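Local coordinates for protein 432aa long hypothetical deoxyribodipyrimidine photolyase (Sulfolobus tokodaii, PDB 2E0I) that probably repairs cyclobutane pyrimidine dimers in DNA by light-driven electron transfer, binding one catalytic FAD and a second FAD proposed to harvest light, at residues 30-35 and 73-78; 7-12 and 219-224. All coordinates share one frame; numbering follows the deposited sequence.

From the N terminus, the chain first runs through strand 2-7 into the loop 7-12, one half of interaction 2. It continues to strand 28-35, which holds residues 30-35 of interaction 1. Strand 73-76 follows and pairs with it, so interaction 1 closes a short, largely helical loop. Much later, residues 219-224 return to the loop 7-12 and close interaction 2. The shorter loop thus lies wholly within the longer one. Interaction 1 builds the border of the parallel sheet. Interaction 2 ties the loop after the sheet's central strand to the end of helix 217-221. Val32 and Phe7 connect the two contacts, and both touch the same FAD.

Interaction 1 of 2, residues 30-35 and 73-78; sequences IPVFIA and NVFFGE. With FAD (flavin-adenine dinucleotide), chain F.
Pro31 O is gripped twice by Asn73. The backbone Asn73 N reaches Pro31 O at 2.9 Å, and the side-chain amide Asn73 ND2 reaches the same Pro31 O at 3.0 Å. The ND2 donor stands above the carbonyl plane of Pro31, while Pro31 O lies close to the amide plane of Asn73. Asn73 CG is anti to its own carbonyl carbon and beside the backbone N (chi1 -67°), which brings ND2 and N to one acceptor. The methyl Ile30 CG2 packs against this amide. Asn73 OD1 is held by Ser168 OG and Thr165 N, so both ends of the amide are fixed.

Beyond Asn73 the two strands pair in parallel. Phe33 bonds through its N to Asn73 O and through its O to Phe75 N. Ala35 does the same with Phe75 O and Gly77 N. On the face with Val32, Ile34 and Asn73, the Phe75 ring turns an edge to Val32: Phe75 CE2 lies 3.8 Å from Val32 CG2. On the face with Phe33 and Val74, Ala35 CB meets Phe76 CD1 at 3.7 Å. Gly77 has a positive phi (131°), at which a CB would jam against the preceding carbonyl O.

The end of strand 28-35 meets the isoalloxazine of the FAD bound at the N-terminal domain, probably the light-harvesting one. FAD N3 donates to Ile34 O at 2.8 Å in a nearly straight bond (168°). Phe33 CZ lies 3.3 Å from the same FAD N3.

Strand 73-76 is the outermost strand on its side of the Rossmann-like sheet, and strand 2-7 flanks 28-35 on the other. Helix 48-66 packs on Phe33 through Met54 and Leu58. Helix 79-86 covers Ile34 and Phe75 through Val82.

Interaction 2 of 2, residues 7-12 and 219-224; sequences FRRDLR and HLKFGT. With FAD (flavin-adenine dinucleotide), chain F.
Gly223, with positive phi, ends helix 217-221 in a Schellman motif, and the loop 7-12 docks on that end. Three hydrogen bonds from the loop use carbonyls of Lys221, Phe222 and Gly223. Arg9 NE bonds to Lys221 O at 3.2 Å, in the carbonyl plane but tilted from the guanidinium plane. Leu11 N gives 3.0 Å to Phe222 O. Arg12 NH1 meets Gly223 O at 3.0 Å, with the oxygen at the guanidinium edge and in its plane. The Arg12 chain is extended from CG to NE and passes alongside that carbonyl.

Several charged groups gather here. Arg9 NE and Lys221 NZ are like charges 4.4 Å apart. Asp98 pairs with Arg9 NH2. Arg12 NH2 bonds to Asp15 O and forms a salt bridge with Asp126. An alanine in place of Arg9 would probably leave Asp98 without this salt bridge and Lys221 O without this donor.

Gly223 comes close to the loop's backbone, so a side chain here would probably crowd Arg9 O and Asp10; its positive phi suits a glycine as well. Leu11 CG lies against Phe222 O.

The FAD ribityl chain lies beside both segments. Arg9 CD comes within 3.5 Å of FAD O2'. Lys221 CE sits over one face of the Phe222 ring, offset toward the rim, and Lys221 NZ donates to FAD O2' at 3.1 Å.

Interaction 1 of 2, residues 30-35 and 73-78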
loop_
_atom_site.group_PDB
_atom_site.type_symbol
_atom_site.label_atom_id
_atom_site.label_comp_id
_atom_site.label_asym_id
_atom_site.label_seq_id
_atom_site.Cartn_x
_atom_site.Cartn_y
_atom_site.Cartn_z
ATOM N N ILE A 30 -4.629 10.844 -25.699
ATOM C CA ILE A 30 -4.283 9.441 -25.844
ATOM C C ILE A 30 -3.957 8.852 -24.470
ATOM O O ILE A 30 -2.980 9.245 -23.832
ATOM C CB ILE A 30 -3.075 9.264 -26.779
ATOM C CG1 ILE A 30 -3.400 9.853 -28.152
ATOM C CG2 ILE A 30 -2.738 7.793 -26.911
ATOM C CD1 ILE A 30 -2.293 9.715 -29.156
ATOM N N PRO A 31 -4.788 7.910 -23.994
ATOM C CA PRO A 31 -4.570 7.278 -22.687
ATOM C C PRO A 31 -3.420 6.278 -22.763
ATOM O O PRO A 31 -3.465 5.311 -23.518
ATOM C CB PRO A 31 -5.918 6.629 -22.391
ATOM C CG PRO A 31 -6.398 6.237 -23.763
ATOM C CD PRO A 31 -6.028 7.419 -24.628
ATOM N N VAL A 32 -2.392 6.515 -21.963
ATOM C CA VAL A 32 -1.210 5.673 -21.984
ATOM C C VAL A 32 -0.830 5.052 -20.653
ATOM O O VAL A 32 -1.063 5.632 -19.600
ATOM C CB VAL A 32 0.011 6.506 -22.475
ATOM C CG1 VAL A 32 1.319 5.824 -22.114
ATOM C CG2 VAL A 32 -0.073 6.717 -23.973
ATOM N N PHE A 33 -0.269 3.848 -20.712
ATOM C CA PHE A 33 0.260 3.184 -19.523
ATOM C C PHE A 33 1.603 2.594 -19.944
ATOM O O PHE A 33 1.692 1.899 -20.958
ATOM C CB PHE A 33 -0.617 2.064 -18.989
ATOM C CG PHE A 33 0.005 1.351 -17.825
ATOM C CD1 PHE A 33 0.748 0.181 -18.019
ATOM C CD2 PHE A 33 -0.080 1.886 -16.538
ATOM C CE1 PHE A 33 1.407 -0.457 -16.942
ATOM C CE2 PHE A 33 0.572 1.262 -15.451
ATOM C CZ PHE A 33 1.318 0.088 -15.656
ATOM N N ILE A 34 2.645 2.888 -19.175
ATOM C CA ILE A 34 3.971 2.409 -19.492
ATOM C C ILE A 34 4.425 1.328 -18.530
ATOM O O ILE A 34 4.539 1.568 -17.324
ATOM C CB ILE A 34 4.986 3.566 -19.439
ATOM C CG1 ILE A 34 4.603 4.636 -20.464
ATOM C CG2 ILE A 34 6.395 3.038 -19.681
ATOM C CD1 ILE A 34 5.447 5.874 -20.390
ATOM N N ALA A 35 4.677 0.137 -19.070
ATOM C CA ALA A 35 5.155 -0.993 -18.272
ATOM C C ALA A 35 6.658 -0.764 -18.100
ATOM O O ALA A 35 7.424 -0.895 -19.057
ATOM C CB ALA A 35 4.893 -2.299 -18.999
ATOM N N ASN A 73 -3.375 2.554 -24.459
ATOM C CA ASN A 73 -2.194 2.470 -25.307
ATOM C C ASN A 73 -1.016 2.086 -24.427
ATOM O O ASN A 73 -0.548 2.896 -23.622
ATOM C CB ASN A 73 -1.939 3.827 -25.961
ATOM C CG ASN A 73 -3.022 4.206 -26.958
ATOM O OD1 ASN A 73 -3.002 3.780 -28.116
ATOM N ND2 ASN A 73 -3.983 4.998 -26.506
ATOM N N VAL A 74 -0.532 0.856 -24.585
ATOM C CA VAL A 74 0.566 0.367 -23.757
ATOM C C VAL A 74 1.944 0.391 -24.411
ATOM O O VAL A 74 2.098 0.071 -25.588
ATOM C CB VAL A 74 0.280 -1.068 -23.271
ATOM C CG1 VAL A 74 1.403 -1.548 -22.370
ATOM C CG2 VAL A 74 -1.055 -1.104 -22.538
ATOM N N PHE A 75 2.942 0.771 -23.620
ATOM C CA PHE A 75 4.331 0.847 -24.060
ATOM C C PHE A 75 5.194 0.134 -23.040
ATOM O O PHE A 75 4.755 -0.102 -21.918
ATOM C CB PHE A 75 4.764 2.304 -24.162
ATOM C CG PHE A 75 4.052 3.067 -25.238
ATOM C CD1 PHE A 75 4.539 3.061 -26.543
ATOM C CD2 PHE A 75 2.875 3.766 -24.959
ATOM C CE1 PHE A 75 3.865 3.738 -27.562
ATOM C CE2 PHE A 75 2.188 4.451 -25.966
ATOM C CZ PHE A 75 2.685 4.436 -27.276
ATOM N N PHE A 76 6.420 -0.202 -23.414
ATOM C CA PHE A 76 7.304 -0.896 -22.489
ATOM C C PHE A 76 8.658 -0.217 -22.419
ATOM O O PHE A 76 9.179 0.243 -23.438
ATOM C CB PHE A 76 7.474 -2.359 -22.915
ATOM C CG PHE A 76 8.349 -3.157 -21.999
ATOM C CD1 PHE A 76 7.866 -3.614 -20.775
ATOM C CD2 PHE A 76 9.680 -3.410 -22.338
ATOM C CE1 PHE A 76 8.696 -4.313 -19.894
ATOM C CE2 PHE A 76 10.517 -4.104 -21.470
ATOM C CZ PHE A 76 10.023 -4.557 -20.241
ATOM N N GLY A 77 9.220 -0.160 -21.211
ATOM C CA GLY A 77 10.520 0.456 -21.001
ATOM C C GLY A 77 10.522 1.445 -19.850
ATOM O O GLY A 77 9.522 1.606 -19.155
ATOM N N GLU A 78 11.651 2.107 -19.627
ATOM C CA GLU A 78 11.729 3.099 -18.566
ATOM C C GLU A 78 10.978 4.342 -19.030
ATOM O O GLU A 78 11.220 4.851 -20.119
ATOM C CB GLU A 78 13.194 3.433 -18.260
ATOM C CG GLU A 78 14.008 2.226 -17.778
ATOM C CD GLU A 78 15.433 2.585 -17.384
ATOM O OE1 GLU A 78 16.245 1.650 -17.202
ATOM O OE2 GLU A 78 15.743 3.794 -17.253
HETATM P PA FAD F . 7.237 1.048 -6.929
HETATM O O1A FAD F . 6.977 0.769 -5.498
HETATM O O2A FAD F . 7.028 0.083 -8.030
HETATM O O5B FAD F . 8.842 0.934 -6.845
HETATM C C5B FAD F . 9.660 1.400 -7.923
HETATM C C4B FAD F . 11.151 1.316 -7.582
HETATM O O4B FAD F . 11.311 1.645 -6.188
HETATM C C3B FAD F . 11.686 -0.108 -7.738
HETATM O O3B FAD F . 13.103 -0.068 -7.932
HETATM C C2B FAD F . 11.352 -0.697 -6.368
HETATM O O2B FAD F . 12.212 -1.809 -6.108
HETATM C C1B FAD F . 11.774 0.478 -5.485
HETATM N N9A FAD F . 11.183 0.389 -4.127
HETATM C C8A FAD F . 9.893 0.217 -3.845
HETATM N N7A FAD F . 9.708 0.229 -2.528
HETATM C C5A FAD F . 10.893 0.412 -1.958
HETATM C C6A FAD F . 11.329 0.538 -0.644
HETATM N N6A FAD F . 10.468 0.427 0.363
HETATM N N1A FAD F . 12.632 0.746 -0.404
HETATM C C2A FAD F . 13.504 0.823 -1.395
HETATM N N3A FAD F . 13.123 0.705 -2.656
HETATM C C4A FAD F . 11.836 0.506 -2.973
HETATM N N1 FAD F . 3.294 2.038 -12.526
HETATM C C2 FAD F . 3.627 2.233 -13.872
HETATM O O2 FAD F . 3.416 3.319 -14.408
HETATM N N3 FAD F . 4.246 1.200 -14.587
HETATM C C4 FAD F . 4.539 -0.016 -13.956
HETATM O O4 FAD F . 5.077 -0.923 -14.592
HETATM C C4X FAD F . 4.224 -0.199 -12.613
HETATM N N5 FAD F . 4.577 -1.388 -11.959
HETATM C C5X FAD F . 4.280 -1.563 -10.602
HETATM C C6 FAD F . 4.715 -2.709 -9.941
HETATM C C7 FAD F . 4.509 -2.854 -8.572
HETATM C C7M FAD F . 5.002 -4.121 -7.869
HETATM C C8 FAD F . 3.860 -1.846 -7.864
HETATM C C8M FAD F . 3.619 -1.972 -6.359
HETATM C C9 FAD F . 3.419 -0.703 -8.528
HETATM C C9A FAD F . 3.625 -0.556 -9.897
HETATM N N10 FAD F . 3.233 0.616 -10.565
HETATM C C10 FAD F . 3.598 0.822 -11.901
HETATM C "C1'" FAD F . 2.505 1.687 -9.846
HETATM C "C2'" FAD F . 3.431 2.611 -9.055
HETATM O "O2'" FAD F . 3.000 2.664 -7.691
HETATM C "C3'" FAD F . 3.441 4.015 -9.667
HETATM O "O3'" FAD F . 3.987 3.955 -10.989
HETATM C "C4'" FAD F . 4.274 4.975 -8.815
HETATM O "O4'" FAD F . 4.082 6.310 -9.292
HETATM C "C5'" FAD F . 5.761 4.615 -8.880
HETATM O "O5'" FAD F . 6.426 4.909 -7.649
HETATM P P FAD F . 6.565 3.768 -6.521
HETATM O O1P FAD F . 7.495 4.288 -5.493
HETATM O O2P FAD F . 5.221 3.319 -6.095
HETATM O O3P FAD F . 7.314 2.604 -7.341
#

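Interaction 2 of 2, residues 7-12 and 219-224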
loop_
_atom_site.group_PDB
_atom_site.type_symbol
_atom_site.label_atom_id
_atom_site.label_comp_id
_atom_site.label_asym_id
_atom_site.label_seq_id
_atom_site.Cartn_x
_atom_site.Cartn_y
_atom_site.Cartn_z
ATOM N N PHE A 7 -1.274 7.112 -17.261
ATOM C CA PHE A 7 -1.799 6.516 -16.037
ATOM C C PHE A 7 -0.628 5.871 -15.322
ATOM O O PHE A 7 0.348 5.463 -15.946
ATOM C CB PHE A 7 -2.814 5.424 -16.352
ATOM C CG PHE A 7 -4.089 5.927 -16.927
ATOM C CD1 PHE A 7 -5.153 6.248 -16.099
ATOM C CD2 PHE A 7 -4.234 6.075 -18.301
ATOM C CE1 PHE A 7 -6.352 6.709 -16.624
ATOM C CE2 PHE A 7 -5.432 6.535 -18.847
ATOM C CZ PHE A 7 -6.497 6.855 -18.001
ATOM N N ARG A 8 -0.719 5.773 -14.007
ATOM C CA ARG A 8 0.339 5.126 -13.256
ATOM C C ARG A 8 -0.217 4.410 -12.046
ATOM O O ARG A 8 -0.059 3.207 -11.908
ATOM C CB ARG A 8 1.371 6.154 -12.801
ATOM C CG ARG A 8 2.054 6.893 -13.928
ATOM C CD ARG A 8 2.185 8.333 -13.536
ATOM N NE ARG A 8 3.492 8.854 -13.879
ATOM C CZ ARG A 8 4.050 9.899 -13.283
ATOM N NH1 ARG A 8 3.402 10.533 -12.309
ATOM N NH2 ARG A 8 5.260 10.304 -13.658
ATOM N N ARG A 9 -0.913 5.171 -11.210
ATOM C CA ARG A 9 -1.459 4.700 -9.947
ATOM C C ARG A 9 -2.874 5.249 -9.772
ATOM O O ARG A 9 -3.439 5.194 -8.666
ATOM C CB ARG A 9 -0.593 5.295 -8.853
ATOM C CG ARG A 9 -0.125 4.407 -7.787
ATOM C CD ARG A 9 0.821 5.221 -6.897
ATOM N NE ARG A 9 0.044 5.460 -5.733
ATOM C CZ ARG A 9 -0.102 6.524 -4.969
ATOM N NH1 ARG A 9 -0.945 6.337 -3.987
ATOM N NH2 ARG A 9 0.512 7.691 -5.115
ATOM N N ASP A 10 -3.413 5.825 -10.847
ATOM C CA ASP A 10 -4.747 6.446 -10.876
ATOM C C ASP A 10 -5.613 5.713 -11.896
ATOM O O ASP A 10 -6.180 6.325 -12.801
ATOM C CB ASP A 10 -4.604 7.916 -11.291
ATOM C CG ASP A 10 -3.641 8.109 -12.496
ATOM O OD1 ASP A 10 -3.159 7.110 -13.076
ATOM O OD2 ASP A 10 -3.353 9.267 -12.873
ATOM N N LEU A 11 -5.731 4.402 -11.726
ATOM C CA LEU A 11 -6.461 3.563 -12.669
ATOM C C LEU A 11 -7.982 3.716 -12.722
ATOM O O LEU A 11 -8.723 2.800 -12.345
ATOM C CB LEU A 11 -6.084 2.104 -12.415
ATOM C CG LEU A 11 -4.574 1.873 -12.289
ATOM C CD1 LEU A 11 -4.281 0.402 -12.336
ATOM C CD2 LEU A 11 -3.836 2.573 -13.412
ATOM N N ARG A 12 -8.436 4.870 -13.218
ATOM C CA ARG A 12 -9.861 5.168 -13.328
ATOM C C ARG A 12 -10.035 6.348 -14.262
ATOM O O ARG A 12 -9.067 7.061 -14.540
ATOM C CB ARG A 12 -10.433 5.538 -11.961
ATOM C CG ARG A 12 -9.782 6.761 -11.372
ATOM C CD ARG A 12 -10.426 7.209 -10.071
ATOM N NE ARG A 12 -9.920 8.519 -9.655
ATOM C CZ ARG A 12 -8.734 8.725 -9.094
ATOM N NH1 ARG A 12 -7.921 7.700 -8.870
ATOM N NH2 ARG A 12 -8.354 9.958 -8.775
ATOM N N HIS A 219 -7.539 -0.697 -3.663
ATOM C CA HIS A 219 -8.274 0.152 -4.593
ATOM C C HIS A 219 -7.853 1.628 -4.469
ATOM O O HIS A 219 -7.812 2.364 -5.467
ATOM C CB HIS A 219 -9.772 -0.011 -4.351
ATOM C CG HIS A 219 -10.309 -1.323 -4.822
ATOM N ND1 HIS A 219 -10.683 -1.546 -6.130
ATOM C CD2 HIS A 219 -10.481 -2.501 -4.177
ATOM C CE1 HIS A 219 -11.062 -2.804 -6.271
ATOM N NE2 HIS A 219 -10.948 -3.405 -5.100
ATOM N N LEU A 220 -7.539 2.057 -3.247
ATOM C CA LEU A 220 -7.097 3.431 -3.012
ATOM C C LEU A 220 -5.665 3.589 -3.540
ATOM O O LEU A 220 -5.359 4.529 -4.272
ATOM C CB LEU A 220 -7.147 3.762 -1.515
ATOM C CG LEU A 220 -8.540 3.782 -0.870
ATOM C CD1 LEU A 220 -8.397 3.863 0.628
ATOM C CD2 LEU A 220 -9.367 4.947 -1.408
ATOM N N LYS A 221 -4.801 2.647 -3.180
ATOM C CA LYS A 221 -3.412 2.664 -3.607
ATOM C C LYS A 221 -3.290 2.682 -5.131
ATOM O O LYS A 221 -2.469 3.419 -5.677
ATOM C CB LYS A 221 -2.682 1.451 -3.010
ATOM C CG LYS A 221 -1.673 0.760 -3.927
ATOM C CD LYS A 221 -0.416 1.569 -4.124
ATOM C CE LYS A 221 0.475 0.906 -5.154
ATOM N NZ LYS A 221 1.850 1.489 -5.119
ATOM N N PHE A 222 -4.102 1.886 -5.825
ATOM C CA PHE A 222 -4.031 1.855 -7.283
ATOM C C PHE A 222 -5.008 2.797 -7.966
ATOM O O PHE A 222 -5.071 2.863 -9.191
ATOM C CB PHE A 222 -4.204 0.430 -7.781
ATOM C CG PHE A 222 -2.941 -0.375 -7.701
ATOM C CD1 PHE A 222 -1.862 -0.085 -8.546
ATOM C CD2 PHE A 222 -2.806 -1.390 -6.762
ATOM C CE1 PHE A 222 -0.671 -0.792 -8.454
ATOM C CE2 PHE A 222 -1.618 -2.103 -6.664
ATOM C CZ PHE A 222 -0.543 -1.801 -7.517
ATOM N N GLY A 223 -5.774 3.524 -7.158
ATOM C CA GLY A 223 -6.717 4.504 -7.677
ATOM C C GLY A 223 -7.913 4.083 -8.512
ATOM O O GLY A 223 -8.284 4.816 -9.433
ATOM N N THR A 224 -8.527 2.934 -8.224
ATOM C CA THR A 224 -9.700 2.544 -8.986
ATOM C C THR A 224 -10.838 3.478 -8.563
ATOM O O THR A 224 -11.833 3.630 -9.269
ATOM C CB THR A 224 -10.073 1.082 -8.737
ATOM O OG1 THR A 224 -10.302 0.867 -7.337
ATOM C CG2 THR A 224 -8.959 0.183 -9.231
HETATM P PA FAD F . 7.237 1.048 -6.929
HETATM O O1A FAD F . 6.977 0.769 -5.498
HETATM O O2A FAD F . 7.028 0.083 -8.030
HETATM O O5B FAD F . 8.842 0.934 -6.845
HETATM C C5B FAD F . 9.660 1.400 -7.923
HETATM C C4B FAD F . 11.151 1.316 -7.582
HETATM O O4B FAD F . 11.311 1.645 -6.188
HETATM C C3B FAD F . 11.686 -0.108 -7.738
HETATM O O3B FAD F . 13.103 -0.068 -7.932
HETATM C C2B FAD F . 11.352 -0.697 -6.368
HETATM O O2B FAD F . 12.212 -1.809 -6.108
HETATM C C1B FAD F . 11.774 0.478 -5.485
HETATM N N9A FAD F . 11.183 0.389 -4.127
HETATM C C8A FAD F . 9.893 0.217 -3.845
HETATM N N7A FAD F . 9.708 0.229 -2.528
HETATM C C5A FAD F . 10.893 0.412 -1.958
HETATM C C6A FAD F . 11.329 0.538 -0.644
HETATM N N6A FAD F . 10.468 0.427 0.363
HETATM N N1A FAD F . 12.632 0.746 -0.404
HETATM C C2A FAD F . 13.504 0.823 -1.395
HETATM N N3A FAD F . 13.123 0.705 -2.656
HETATM C C4A FAD F . 11.836 0.506 -2.973
HETATM N N1 FAD F . 3.294 2.038 -12.526
HETATM C C2 FAD F . 3.627 2.233 -13.872
HETATM O O2 FAD F . 3.416 3.319 -14.408
HETATM N N3 FAD F . 4.246 1.200 -14.587
HETATM C C4 FAD F . 4.539 -0.016 -13.956
HETATM O O4 FAD F . 5.077 -0.923 -14.592
HETATM C C4X FAD F . 4.224 -0.199 -12.613
HETATM N N5 FAD F . 4.577 -1.388 -11.959
HETATM C C5X FAD F . 4.280 -1.563 -10.602
HETATM C C6 FAD F . 4.715 -2.709 -9.941
HETATM C C7 FAD F . 4.509 -2.854 -8.572
HETATM C C7M FAD F . 5.002 -4.121 -7.869
HETATM C C8 FAD F . 3.860 -1.846 -7.864
HETATM C C8M FAD F . 3.619 -1.972 -6.359
HETATM C C9 FAD F . 3.419 -0.703 -8.528
HETATM C C9A FAD F . 3.625 -0.556 -9.897
HETATM N N10 FAD F . 3.233 0.616 -10.565
HETATM C C10 FAD F . 3.598 0.822 -11.901
HETATM C "C1'" FAD F . 2.505 1.687 -9.846
HETATM C "C2'" FAD F . 3.431 2.611 -9.055
HETATM O "O2'" FAD F . 3.000 2.664 -7.691
HETATM C "C3'" FAD F . 3.441 4.015 -9.667
HETATM O "O3'" FAD F . 3.987 3.955 -10.989
HETATM C "C4'" FAD F . 4.274 4.975 -8.815
HETATM O "O4'" FAD F . 4.082 6.310 -9.292
HETATM C "C5'" FAD F . 5.761 4.615 -8.880
HETATM O "O5'" FAD F . 6.426 4.909 -7.649
HETATM P P FAD F . 6.565 3.768 -6.521
HETATM O O1P FAD F . 7.495 4.288 -5.493
HETATM O O2P FAD F . 5.221 3.319 -6.095
HETATM O O3P FAD F . 7.314 2.604 -7.341
#